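Local atomic coordinates of Alr4995 protein (Nostoc sp., PDB entry 6LRF), a protein that probably catalyses both the hydrolysis of arginine to ornithine, ammonia and carbon dioxide and the cyclodeamination of ornithine to proline. Residues Gln42-Ile47 and Thr250-Phe255; Ala217-Asn222 and Ala261-Thr266; Gly394-Val399 and Gly439-Arg444; Gly406-Thr411 and Gln432-Val437. All coordinates share one frame; numbering follows the deposited sequence.

Contact 1 (Gln42-Ile47 and Thr250-Phe255)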
loop_
_atom_site.group_PDB
_atom_site.type_symbol
_atom_site.label_atom_id
_atom_site.label_comp_id
_atom_site.label_asym_id
_atom_site.label_seq_id
_atom_site.Cartn_x
_atom_site.Cartn_y
_atom_site.Cartn_z
ATOM N N GLN B 42 33.999 -25.333 -40.013
ATOM C CA GLN B 42 35.099 -26.225 -40.373
ATOM C C GLN B 42 35.744 -26.814 -39.125
ATOM O O GLN B 42 36.095 -27.989 -39.098
ATOM C CB GLN B 42 36.145 -25.487 -41.221
ATOM C CG GLN B 42 35.700 -25.229 -42.654
ATOM C CD GLN B 42 35.709 -26.489 -43.506
ATOM O OE1 GLN B 42 36.438 -27.444 -43.218
ATOM N NE2 GLN B 42 34.902 -26.494 -44.569
ATOM N N GLY B 43 35.880 -25.998 -38.089
ATOM C CA GLY B 43 36.429 -26.475 -36.833
ATOM C C GLY B 43 35.648 -27.650 -36.273
ATOM O O GLY B 43 36.231 -28.659 -35.862
ATOM N N LEU B 44 34.323 -27.514 -36.261
ATOM C CA LEU B 44 33.431 -28.596 -35.829
ATOM C C LEU B 44 33.556 -29.810 -36.749
ATOM O O LEU B 44 33.761 -30.951 -36.302
ATOM C CB LEU B 44 31.981 -28.106 -35.802
ATOM C CG LEU B 44 30.944 -29.165 -35.446
ATOM C CD1 LEU B 44 31.280 -29.791 -34.098
ATOM C CD2 LEU B 44 29.561 -28.535 -35.434
ATOM N N TYR B 45 33.418 -29.532 -38.039
ATOM C CA TYR B 45 33.562 -30.519 -39.089
ATOM C C TYR B 45 34.859 -31.312 -38.935
ATOM O O TYR B 45 34.845 -32.549 -38.903
ATOM C CB TYR B 45 33.505 -29.812 -40.441
ATOM C CG TYR B 45 33.604 -30.728 -41.631
ATOM C CD1 TYR B 45 32.744 -31.809 -41.772
ATOM C CD2 TYR B 45 34.547 -30.502 -42.626
ATOM C CE1 TYR B 45 32.828 -32.645 -42.865
ATOM C CE2 TYR B 45 34.639 -31.332 -43.721
ATOM C CZ TYR B 45 33.780 -32.402 -43.839
ATOM O OH TYR B 45 33.873 -33.231 -44.937
ATOM N N GLN B 46 35.973 -30.596 -38.808
ATOM C CA GLN B 46 37.284 -31.235 -38.693
ATOM C C GLN B 46 37.381 -32.111 -37.440
ATOM O O GLN B 46 37.848 -33.249 -37.514
ATOM C CB GLN B 46 38.409 -30.186 -38.684
ATOM C CG GLN B 46 38.591 -29.394 -39.988
ATOM C CD GLN B 46 38.882 -30.269 -41.195
ATOM O OE1 GLN B 46 39.552 -31.301 -41.086
ATOM N NE2 GLN B 46 38.402 -29.843 -42.366
ATOM N N ILE B 47 36.936 -31.579 -36.298
ATOM C CA ILE B 47 36.977 -32.327 -35.042
ATOM C C ILE B 47 36.139 -33.599 -35.122
ATOM O O ILE B 47 36.583 -34.681 -34.715
ATOM C CB ILE B 47 36.479 -31.487 -33.856
ATOM C CG1 ILE B 47 37.444 -30.337 -33.566
ATOM C CG2 ILE B 47 36.350 -32.353 -32.623
ATOM C CD1 ILE B 47 36.906 -29.327 -32.567
ATOM N N THR B 250 34.945 -25.753 -29.115
ATOM C CA THR B 250 35.224 -25.130 -30.408
ATOM C C THR B 250 34.239 -23.978 -30.575
ATOM O O THR B 250 33.026 -24.167 -30.443
ATOM C CB THR B 250 35.121 -26.128 -31.617
ATOM O OG1 THR B 250 35.234 -25.410 -32.858
ATOM C CG2 THR B 250 33.800 -26.915 -31.599
ATOM N N PRO B 251 34.758 -22.771 -30.840
ATOM C CA PRO B 251 33.879 -21.604 -30.939
ATOM C C PRO B 251 32.860 -21.762 -32.061
ATOM O O PRO B 251 33.233 -22.165 -33.170
ATOM C CB PRO B 251 34.852 -20.451 -31.227
ATOM C CG PRO B 251 36.029 -21.094 -31.848
ATOM C CD PRO B 251 36.151 -22.446 -31.187
ATOM N N LEU B 252 31.593 -21.469 -31.754
ATOM C CA LEU B 252 30.493 -21.547 -32.716
ATOM C C LEU B 252 29.579 -20.344 -32.546
ATOM O O LEU B 252 28.375 -20.427 -32.792
ATOM C CB LEU B 252 29.689 -22.841 -32.534
ATOM C CG LEU B 252 30.372 -24.165 -32.878
ATOM C CD1 LEU B 252 29.681 -25.320 -32.168
ATOM C CD2 LEU B 252 30.385 -24.394 -34.387
ATOM N N THR B 253 30.162 -19.224 -32.125
ATOM C CA THR B 253 29.395 -18.017 -31.804
ATOM C C THR B 253 28.599 -17.468 -32.988
ATOM O O THR B 253 27.554 -16.849 -32.803
ATOM C CB THR B 253 30.318 -16.889 -31.267
ATOM O OG1 THR B 253 31.293 -16.539 -32.262
ATOM C CG2 THR B 253 31.027 -17.333 -29.978
ATOM N N GLU B 254 29.086 -17.702 -34.203
ATOM C CA GLU B 254 28.396 -17.211 -35.397
ATOM C C GLU B 254 27.083 -17.957 -35.638
ATOM O O GLU B 254 26.195 -17.469 -36.340
ATOM C CB GLU B 254 29.301 -17.337 -36.626
ATOM C CG GLU B 254 29.075 -16.264 -37.673
ATOM C CD GLU B 254 29.302 -14.858 -37.128
ATOM O OE1 GLU B 254 30.102 -14.695 -36.174
ATOM O OE2 GLU B 254 28.675 -13.912 -37.658
ATOM N N PHE B 255 26.954 -19.147 -35.062
ATOM C CA PHE B 255 25.722 -19.897 -35.247
ATOM C C PHE B 255 24.814 -19.695 -34.050
ATOM O O PHE B 255 23.597 -19.872 -34.157
ATOM C CB PHE B 255 26.014 -21.379 -35.494
ATOM C CG PHE B 255 26.692 -21.631 -36.804
ATOM C CD1 PHE B 255 25.958 -21.655 -37.984
ATOM C CD2 PHE B 255 28.071 -21.800 -36.868
ATOM C CE1 PHE B 255 26.588 -21.871 -39.211
ATOM C CE2 PHE B 255 28.702 -22.010 -38.089
ATOM C CZ PHE B 255 27.956 -22.046 -39.260
#
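Helix 34-49 of the guanidine-modifying (GME) domain packs here against the turn that leaves strand 246-249 and leads into helix 253-256. The chains come closest at G43 and T250, with CA atoms 6.7 Å apart, where the helix has only backbone to offer. T250 directs its CB at the helix. Its OG1, anti to the backbone N (chi1 172°), lies over the G43-L44 peptide without bonding to it, 4.1 Å from L44 N. CG2 of T250 takes the crowded position between N and the carbonyl carbon. I47, one helical turn on from G43, slides past the threonine in the opposite direction and sets CD1 3.8 Å from T250 CB. GME enzymes are built as an alpha/beta propeller, and in this part of it helix 34-49 packs on the three-stranded sheet 221-223/226-229/246-249: L44, I47 and T250 all also rest on I228 of its central strand. A looser apolar touch, L44 CB to L252 CD2 at 4.3 Å, extends the packing towards helix 253-256. That short helix is tied to helix 34-49 in its own right, through hydrogen bonds of T253 OG1 and E254 N to the Q40 side chain.

Contact 2 (Ala217-Asn222 and Ala261-Thr266)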
loop_
_atom_site.group_PDB
_atom_site.type_symbol
_atom_site.label_atom_id
_atom_site.label_comp_id
_atom_site.label_asym_id
_atom_site.label_seq_id
_atom_site.Cartn_x
_atom_site.Cartn_y
_atom_site.Cartn_z
ATOM N N ALA B 217 25.422 -25.111 -23.745
ATOM C CA ALA B 217 26.145 -26.262 -23.218
ATOM C C ALA B 217 25.419 -27.585 -23.505
ATOM O O ALA B 217 26.057 -28.616 -23.730
ATOM C CB ALA B 217 26.372 -26.103 -21.706
ATOM N N CYS B 218 24.089 -27.552 -23.492
ATOM C CA CYS B 218 23.303 -28.763 -23.699
ATOM C C CYS B 218 23.303 -29.192 -25.153
ATOM O O CYS B 218 23.019 -30.357 -25.474
ATOM C CB CYS B 218 21.872 -28.551 -23.226
ATOM S SG CYS B 218 21.755 -28.539 -21.446
ATOM N N ASN B 219 23.620 -28.233 -26.020
ATOM C CA ASN B 219 23.707 -28.454 -27.462
ATOM C C ASN B 219 25.049 -29.095 -27.828
ATOM O O ASN B 219 25.867 -28.525 -28.545
ATOM C CB ASN B 219 23.512 -27.135 -28.199
ATOM C CG ASN B 219 22.834 -27.311 -29.528
ATOM O OD1 ASN B 219 23.417 -27.006 -30.580
ATOM N ND2 ASN B 219 21.593 -27.809 -29.501
ATOM N N THR B 220 25.229 -30.314 -27.338
ATOM C CA THR B 220 26.503 -31.000 -27.341
ATOM C C THR B 220 26.459 -32.266 -28.178
ATOM O O THR B 220 25.492 -33.038 -28.101
ATOM C CB THR B 220 26.907 -31.362 -25.907
ATOM O OG1 THR B 220 27.457 -30.205 -25.273
ATOM C CG2 THR B 220 27.926 -32.494 -25.886
ATOM N N VAL B 221 27.500 -32.470 -28.985
ATOM C CA VAL B 221 27.664 -33.713 -29.729
ATOM C C VAL B 221 28.417 -34.721 -28.871
ATOM O O VAL B 221 29.464 -34.412 -28.301
ATOM C CB VAL B 221 28.397 -33.476 -31.055
ATOM C CG1 VAL B 221 28.530 -34.773 -31.829
ATOM C CG2 VAL B 221 27.638 -32.450 -31.881
ATOM N N ASN B 222 27.854 -35.917 -28.753
ATOM C CA ASN B 222 28.443 -36.980 -27.958
ATOM C C ASN B 222 28.938 -38.083 -28.872
ATOM O O ASN B 222 28.147 -38.683 -29.604
ATOM C CB ASN B 222 27.421 -37.533 -26.955
ATOM C CG ASN B 222 28.024 -38.543 -25.983
ATOM O OD1 ASN B 222 27.354 -39.497 -25.565
ATOM N ND2 ASN B 222 29.287 -38.332 -25.609
ATOM N N ALA B 261 23.877 -24.393 -32.110
ATOM C CA ALA B 261 25.306 -24.635 -31.894
ATOM C C ALA B 261 25.700 -26.025 -32.394
ATOM O O ALA B 261 25.209 -26.480 -33.430
ATOM C CB ALA B 261 25.676 -24.469 -30.417
ATOM N N ALA B 262 26.578 -26.695 -31.654
ATOM C CA ALA B 262 27.187 -27.940 -32.130
ATOM C C ALA B 262 26.146 -29.007 -32.483
ATOM O O ALA B 262 26.077 -29.449 -33.626
ATOM C CB ALA B 262 28.163 -28.473 -31.099
ATOM N N LYS B 263 25.331 -29.404 -31.510
ATOM C CA LYS B 263 24.346 -30.456 -31.731
ATOM C C LYS B 263 23.370 -30.090 -32.864
ATOM O O LYS B 263 22.958 -30.962 -33.630
ATOM C CB LYS B 263 23.587 -30.740 -30.424
ATOM C CG LYS B 263 22.509 -31.827 -30.489
ATOM C CD LYS B 263 23.097 -33.235 -30.563
ATOM C CE LYS B 263 22.173 -34.259 -29.896
ATOM N NZ LYS B 263 22.470 -34.402 -28.444
ATOM N N CYS B 264 23.016 -28.805 -32.979
ATOM C CA CYS B 264 22.082 -28.348 -34.012
ATOM C C CYS B 264 22.652 -28.533 -35.408
ATOM O O CYS B 264 21.910 -28.748 -36.364
ATOM C CB CYS B 264 21.722 -26.869 -33.817
ATOM S SG CYS B 264 20.483 -26.542 -32.543
ATOM N N LEU B 265 23.977 -28.437 -35.511
ATOM C CA LEU B 265 24.671 -28.494 -36.793
ATOM C C LEU B 265 24.911 -29.933 -37.280
ATOM O O LEU B 265 25.441 -30.141 -38.373
ATOM C CB LEU B 265 26.003 -27.738 -36.681
ATOM C CG LEU B 265 25.844 -26.212 -36.625
ATOM C CD1 LEU B 265 27.159 -25.522 -36.244
ATOM C CD2 LEU B 265 25.306 -25.684 -37.951
ATOM N N THR B 266 24.499 -30.908 -36.469
ATOM C CA THR B 266 24.746 -32.324 -36.731
ATOM C C THR B 266 23.475 -33.165 -36.593
ATOM O O THR B 266 22.568 -32.831 -35.830
ATOM C CB THR B 266 25.806 -32.932 -35.755
ATOM O OG1 THR B 266 25.237 -33.071 -34.440
ATOM C CG2 THR B 266 27.073 -32.081 -35.684
HETATM O O HOH W 1 21.302 -31.954 -26.964
#
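The chain makes an inverse gamma turn centred on N219 just before strand 221-223, and the helical-looking turn 262-264 fits against it, with the CA atoms of N219 and K263 only 4.8 Å apart. K263 N donates to N219 O at 3.1 Å and fairly straight (164°), although it stands well above the carbonyl plane. The carboxamide of N219 reaches in beside this bond. Its OD1 accepts from C264 N at 3.0 Å (154°), again from above the carbonyl plane, and weakly from A261 N, so one buried oxygen gathers two amides of the facing loop. N219 ND2 donates to the main-chain O of D170, which fixes how the amide is rotated, and lies 3.5 Å from C264 SG. K263 crosses N219 obliquely; its CG is anti to the backbone N (chi1 180°), and bends at chi2, chi3 and chi4 curl the chain back until NZ makes a weak bond to T220 O at 3.3 Å. A water 3.1 Å from K263 NZ accepts from it and also lies 2.8 Å from C218 O. Further along, V221 CG2 meets T266 OG1 tip to tip at 3.6 Å and packs on A262 CB. Buried amide-to-loop bonding of this sort holds C264 in place late in the GME domain, where guanidine-modifying enzymes of this family carry their nucleophilic cysteine; C264 is probably that residue here.

Contact 3 (Gly394-Val399 and Gly439-Arg444); sequences GQWIKV and GIRTIR
Strands 395-400 and 440-442 run in the same direction in one sheet but are not neighbours: strand 388-392 lies between them, antiparallel to both, so the CA atoms of W396 and G439 stay 8.2 Å apart. No main-chain bond joins them directly; the W396 and K398 side chains reach across. W396 and R441 meet tip to tip. The arginine starts from the crowded position at chi1 (67°), runs extended from CG to NE and lays its guanidinium flat on one face of the indole, centres 3.5 Å apart and planes at 7°. CZ sits almost on the normal of the five-membered ring, a cation-pi contact, while CD lies 3.7 Å over the centroid of the six-membered ring in a CH-pi contact. R441 NH1 comes to 3.4 Å from W396 CG. At the far rim of the indole, I440 N approaches the edge near the ring plane, with CH2 of W396 3.8 Å away. On the exposed side the K398 and I443 side chains cross obliquely, CD of K398 3.8 Å from CD1 of I443. The polar rims turn to acidic partners: R441 NE forms a salt bridge with E389, and W396 NE1 donates to E362, also a long, weak ion partner of R441 NH2. Two carboxylates beside the stack would be expected to keep the arginine charged, so cation-pi attraction probably adds to ionic pairing here.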
loop_
_atom_site.group_PDB
_atom_site.type_symbol
_atom_site.label_atom_id
_atom_site.label_comp_id
_atom_site.label_asym_id
_atom_site.label_seq_id
_atom_site.Cartn_x
_atom_site.Cartn_y
_atom_site.Cartn_z
ATOM N N GLY B 394 -25.448 -45.670 -14.892
ATOM C CA GLY B 394 -26.218 -45.089 -15.981
ATOM C C GLY B 394 -27.110 -43.919 -15.624
ATOM O O GLY B 394 -27.854 -43.416 -16.460
ATOM N N GLN B 395 -27.030 -43.474 -14.380
ATOM C CA GLN B 395 -27.974 -42.501 -13.858
ATOM C C GLN B 395 -27.233 -41.299 -13.233
ATOM O O GLN B 395 -26.299 -41.486 -12.448
ATOM C CB GLN B 395 -28.888 -43.202 -12.847
ATOM C CG GLN B 395 -30.007 -42.372 -12.230
ATOM C CD GLN B 395 -30.953 -43.224 -11.368
ATOM O OE1 GLN B 395 -30.816 -43.282 -10.139
ATOM N NE2 GLN B 395 -31.922 -43.882 -12.017
ATOM N N TRP B 396 -27.631 -40.079 -13.605
ATOM C CA TRP B 396 -27.016 -38.859 -13.062
ATOM C C TRP B 396 -27.675 -38.442 -11.747
ATOM O O TRP B 396 -28.884 -38.281 -11.675
ATOM C CB TRP B 396 -27.085 -37.708 -14.067
ATOM C CG TRP B 396 -26.191 -37.903 -15.245
ATOM C CD1 TRP B 396 -26.541 -38.403 -16.466
ATOM C CD2 TRP B 396 -24.794 -37.603 -15.320
ATOM N NE1 TRP B 396 -25.446 -38.437 -17.294
ATOM C CE2 TRP B 396 -24.360 -37.954 -16.614
ATOM C CE3 TRP B 396 -23.863 -37.070 -14.418
ATOM C CZ2 TRP B 396 -23.045 -37.777 -17.035
ATOM C CZ3 TRP B 396 -22.549 -36.905 -14.832
ATOM C CH2 TRP B 396 -22.153 -37.253 -16.129
ATOM N N ILE B 397 -26.837 -38.271 -10.724
ATOM C CA ILE B 397 -27.233 -38.060 -9.333
ATOM C C ILE B 397 -26.666 -36.746 -8.800
ATOM O O ILE B 397 -25.463 -36.499 -8.928
ATOM C CB ILE B 397 -26.704 -39.206 -8.428
ATOM C CG1 ILE B 397 -27.147 -40.567 -8.964
ATOM C CG2 ILE B 397 -27.122 -38.999 -6.995
ATOM C CD1 ILE B 397 -28.642 -40.674 -9.170
ATOM N N LYS B 398 -27.504 -35.931 -8.165
ATOM C CA LYS B 398 -27.050 -34.655 -7.597
ATOM C C LYS B 398 -26.220 -34.840 -6.316
ATOM O O LYS B 398 -26.616 -35.574 -5.410
ATOM C CB LYS B 398 -28.261 -33.750 -7.330
ATOM C CG LYS B 398 -27.971 -32.492 -6.520
ATOM C CD LYS B 398 -27.539 -31.308 -7.386
ATOM C CE LYS B 398 -27.139 -30.105 -6.511
ATOM N NZ LYS B 398 -28.116 -28.973 -6.575
ATOM N N VAL B 399 -25.058 -34.190 -6.251
ATOM C CA VAL B 399 -24.203 -34.273 -5.065
ATOM C C VAL B 399 -24.727 -33.315 -3.977
ATOM O O VAL B 399 -24.996 -32.142 -4.261
ATOM C CB VAL B 399 -22.708 -33.937 -5.396
ATOM C CG1 VAL B 399 -21.830 -34.000 -4.143
ATOM C CG2 VAL B 399 -22.169 -34.858 -6.495
ATOM N N GLY B 439 -17.743 -39.410 -15.614
ATOM C CA GLY B 439 -19.071 -39.412 -15.039
ATOM C C GLY B 439 -19.298 -38.298 -14.043
ATOM O O GLY B 439 -19.950 -38.492 -13.020
ATOM N N ILE B 440 -18.746 -37.127 -14.341
ATOM C CA ILE B 440 -18.931 -35.947 -13.497
ATOM C C ILE B 440 -19.262 -34.754 -14.376
ATOM O O ILE B 440 -18.581 -34.494 -15.365
ATOM C CB ILE B 440 -17.673 -35.641 -12.665
ATOM C CG1 ILE B 440 -17.229 -36.875 -11.885
ATOM C CG2 ILE B 440 -17.929 -34.453 -11.699
ATOM C CD1 ILE B 440 -15.752 -36.925 -11.572
ATOM N N ARG B 441 -20.311 -34.025 -14.029
ATOM C CA ARG B 441 -20.598 -32.787 -14.739
ATOM C C ARG B 441 -21.058 -31.724 -13.750
ATOM O O ARG B 441 -21.537 -32.034 -12.656
ATOM C CB ARG B 441 -21.652 -33.009 -15.827
ATOM C CG ARG B 441 -23.034 -33.366 -15.298
ATOM C CD ARG B 441 -23.923 -33.803 -16.451
ATOM N NE ARG B 441 -25.290 -34.091 -16.023
ATOM C CZ ARG B 441 -26.192 -34.721 -16.775
ATOM N NH1 ARG B 441 -27.410 -34.938 -16.310
ATOM N NH2 ARG B 441 -25.868 -35.132 -17.991
ATOM N N THR B 442 -20.886 -30.467 -14.135
ATOM C CA THR B 442 -21.374 -29.359 -13.333
ATOM C C THR B 442 -22.772 -28.979 -13.816
ATOM O O THR B 442 -23.148 -29.301 -14.940
ATOM C CB THR B 442 -20.453 -28.143 -13.436
ATOM O OG1 THR B 442 -20.805 -27.196 -12.428
ATOM C CG2 THR B 442 -20.615 -27.488 -14.800
ATOM N N ILE B 443 -23.551 -28.301 -12.977
ATOM C CA ILE B 443 -24.822 -27.781 -13.449
ATOM C C ILE B 443 -24.949 -26.318 -13.063
ATOM O O ILE B 443 -25.968 -25.887 -12.538
ATOM C CB ILE B 443 -26.029 -28.607 -12.919
ATOM C CG1 ILE B 443 -25.861 -28.960 -11.435
ATOM C CG2 ILE B 443 -26.187 -29.880 -13.739
ATOM C CD1 ILE B 443 -27.008 -29.777 -10.855
ATOM N N ARG B 444 -23.893 -25.559 -13.326
ATOM C CA ARG B 444 -23.960 -24.112 -13.205
ATOM C C ARG B 444 -24.929 -23.537 -14.236
ATOM O O ARG B 444 -24.892 -23.908 -15.415
ATOM C CB ARG B 444 -22.583 -23.480 -13.387
ATOM C CG ARG B 444 -21.496 -24.114 -12.581
ATOM C CD ARG B 444 -20.139 -23.597 -13.013
ATOM N NE ARG B 444 -20.051 -22.139 -12.944
ATOM C CZ ARG B 444 -18.928 -21.450 -13.141
ATOM N NH1 ARG B 444 -17.791 -22.083 -13.418
ATOM N NH2 ARG B 444 -18.937 -20.129 -13.057
#

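Contact 4 (Gly406-Thr411 and Gln432-Val437)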
loop_
_atom_site.group_PDB
_atom_site.type_symbol
_atom_site.label_atom_id
_atom_site.label_comp_id
_atom_site.label_asym_id
_atom_site.label_seq_id
_atom_site.Cartn_x
_atom_site.Cartn_y
_atom_site.Cartn_z
ATOM N N GLY B 406 -13.417 -31.190 -1.176
ATOM C CA GLY B 406 -13.870 -32.428 -0.563
ATOM C C GLY B 406 -13.703 -33.602 -1.506
ATOM O O GLY B 406 -13.237 -33.429 -2.644
ATOM N N ALA B 407 -14.065 -34.791 -1.026
ATOM C CA ALA B 407 -14.244 -35.942 -1.887
ATOM C C ALA B 407 -15.738 -36.196 -2.050
ATOM O O ALA B 407 -16.554 -35.698 -1.280
ATOM C CB ALA B 407 -13.538 -37.170 -1.309
ATOM N N ILE B 408 -16.112 -36.972 -3.055
ATOM C CA ILE B 408 -17.525 -37.284 -3.230
ATOM C C ILE B 408 -17.758 -38.753 -2.906
ATOM O O ILE B 408 -17.231 -39.636 -3.579
ATOM C CB ILE B 408 -17.990 -36.959 -4.649
ATOM C CG1 ILE B 408 -17.749 -35.470 -4.935
ATOM C CG2 ILE B 408 -19.465 -37.296 -4.836
ATOM C CD1 ILE B 408 -18.221 -35.040 -6.308
ATOM N N ALA B 409 -18.529 -39.004 -1.851
ATOM C CA ALA B 409 -18.816 -40.361 -1.406
ATOM C C ALA B 409 -20.185 -40.788 -1.933
ATOM O O ALA B 409 -21.123 -40.001 -1.976
ATOM C CB ALA B 409 -18.766 -40.451 0.123
ATOM N N ILE B 410 -20.280 -42.040 -2.352
ATOM C CA ILE B 410 -21.487 -42.576 -2.955
ATOM C C ILE B 410 -21.938 -43.720 -2.088
ATOM O O ILE B 410 -21.139 -44.602 -1.757
ATOM C CB ILE B 410 -21.261 -43.113 -4.400
ATOM C CG1 ILE B 410 -20.581 -42.065 -5.275
ATOM C CG2 ILE B 410 -22.590 -43.567 -5.029
ATOM C CD1 ILE B 410 -21.412 -40.796 -5.435
ATOM N N THR B 411 -23.210 -43.721 -1.723
ATOM C CA THR B 411 -23.739 -44.843 -0.977
ATOM C C THR B 411 -25.177 -45.187 -1.416
ATOM O O THR B 411 -25.926 -44.334 -1.918
ATOM C CB THR B 411 -23.652 -44.564 0.549
ATOM O OG1 THR B 411 -24.219 -45.665 1.272
ATOM C CG2 THR B 411 -24.376 -43.299 0.911
ATOM N N GLN B 432 -17.549 -45.666 -0.595
ATOM C CA GLN B 432 -17.111 -45.588 -1.985
ATOM C C GLN B 432 -16.894 -44.129 -2.394
ATOM O O GLN B 432 -17.763 -43.284 -2.201
ATOM C CB GLN B 432 -18.138 -46.245 -2.908
ATOM C CG GLN B 432 -18.289 -47.743 -2.690
ATOM C CD GLN B 432 -17.054 -48.511 -3.109
ATOM O OE1 GLN B 432 -16.474 -48.249 -4.166
ATOM N NE2 GLN B 432 -16.640 -49.468 -2.279
ATOM N N VAL B 433 -15.732 -43.851 -2.965
ATOM C CA VAL B 433 -15.355 -42.499 -3.310
ATOM C C VAL B 433 -14.996 -42.396 -4.799
ATOM O O VAL B 433 -14.295 -43.246 -5.337
ATOM C CB VAL B 433 -14.174 -42.024 -2.416
ATOM C CG1 VAL B 433 -13.505 -40.795 -3.003
ATOM C CG2 VAL B 433 -14.682 -41.733 -0.985
ATOM N N ILE B 434 -15.508 -41.359 -5.461
ATOM C CA ILE B 434 -15.197 -41.091 -6.859
ATOM C C ILE B 434 -13.720 -40.786 -7.070
ATOM O O ILE B 434 -13.130 -39.941 -6.370
ATOM C CB ILE B 434 -16.059 -39.927 -7.378
ATOM C CG1 ILE B 434 -17.524 -40.348 -7.306
ATOM C CG2 ILE B 434 -15.651 -39.521 -8.798
ATOM C CD1 ILE B 434 -18.452 -39.369 -7.864
ATOM N N VAL B 435 -13.119 -41.516 -8.012
ATOM C CA VAL B 435 -11.733 -41.303 -8.433
ATOM C C VAL B 435 -11.759 -41.033 -9.928
ATOM O O VAL B 435 -12.791 -41.243 -10.576
ATOM C CB VAL B 435 -10.818 -42.508 -8.144
ATOM C CG1 VAL B 435 -10.772 -42.808 -6.649
ATOM C CG2 VAL B 435 -11.289 -43.729 -8.927
ATOM N N ASP B 436 -10.634 -40.577 -10.470
ATOM C CA ASP B 436 -10.547 -40.226 -11.889
ATOM C C ASP B 436 -11.515 -39.077 -12.208
ATOM O O ASP B 436 -11.893 -38.312 -11.314
ATOM C CB ASP B 436 -10.827 -41.453 -12.772
ATOM C CG ASP B 436 -10.107 -41.392 -14.122
ATOM O OD1 ASP B 436 -10.488 -40.555 -14.978
ATOM O OD2 ASP B 436 -9.174 -42.198 -14.333
ATOM N N VAL B 437 -11.899 -38.931 -13.472
ATOM C CA VAL B 437 -12.659 -37.756 -13.897
ATOM C C VAL B 437 -13.821 -38.104 -14.819
ATOM O O VAL B 437 -14.378 -37.239 -15.481
ATOM C CB VAL B 437 -11.742 -36.716 -14.622
ATOM C CG1 VAL B 437 -10.685 -36.144 -13.661
ATOM C CG2 VAL B 437 -11.063 -37.345 -15.841
HETATM O O HOH W 2 -14.044 -37.810 -4.766
#
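The flat groups of this antiparallel beta pair are its peptide units, joined by N-H...O bonds, with the A409 and V433 side chains on one face of the sheet and those of I410 and Q432 on the other. Strands 407-413 and 432-435 are neighbours in the seven-stranded mixed sheet, the second lying between the first and strand 366-369. A409 and V433 form a non-hydrogen-bonded pair, and a main-chain bond lies to each side of it. I434 N donates to I408 O at 3.1 Å (167°), nearly along the C=O axis, and I410 N donates to Q432 O at 2.8 Å in the carbonyl plane. The same two oxygens also take CA-H...O contacts, Q432 O from A409 CA at 3.2 Å and I408 O from V433 CA at 3.4 Å. On one face small groups meet, with A409 CB and A407 CB against the two methyl branches of V433, which also touches V370 and P377. The face carrying I410 and Q432 holds the larger side chains, and Q432 sets its CB against I410 O. I408 and I434 lie side by side and point the same way, CG2 of I408 3.8 Å from CD1 of I434. I410 crosses I434 obliquely, CG1 to CG1 at 4.1 Å, and packs on L367 and V390 as well. The N-to-C directions make 132°, well short of antiparallel, so the strands splay apart, and beyond the I434-I408 bond no further direct main-chain bond follows. A water bridges the widening gap, accepting from I408 N at 2.8 Å and donating to I434 O at 2.8 Å.

The four contacts fall into two pairs on opposite sides of the chain's centre. Contacts 1 and 2 share the GME domain, centres 10 Å apart, and touch directly: L252 CD1 lies 3.4 Å from A262 N, and L44 and F255 pack on L265. Contact 1 thus backs the loop that carries C264, the probable nucleophile. Contacts 3 and 4 share one mixed sheet, centres 12 Å apart, with contact 4 nested inside the loop that contact 3 closes; I440 CD1 meets I434 CG2 at 3.8 Å. Centres of the two pairs are about 50 to 62 Å apart, so contacts 3 and 4 are remote from the probable hydrolase site around C264.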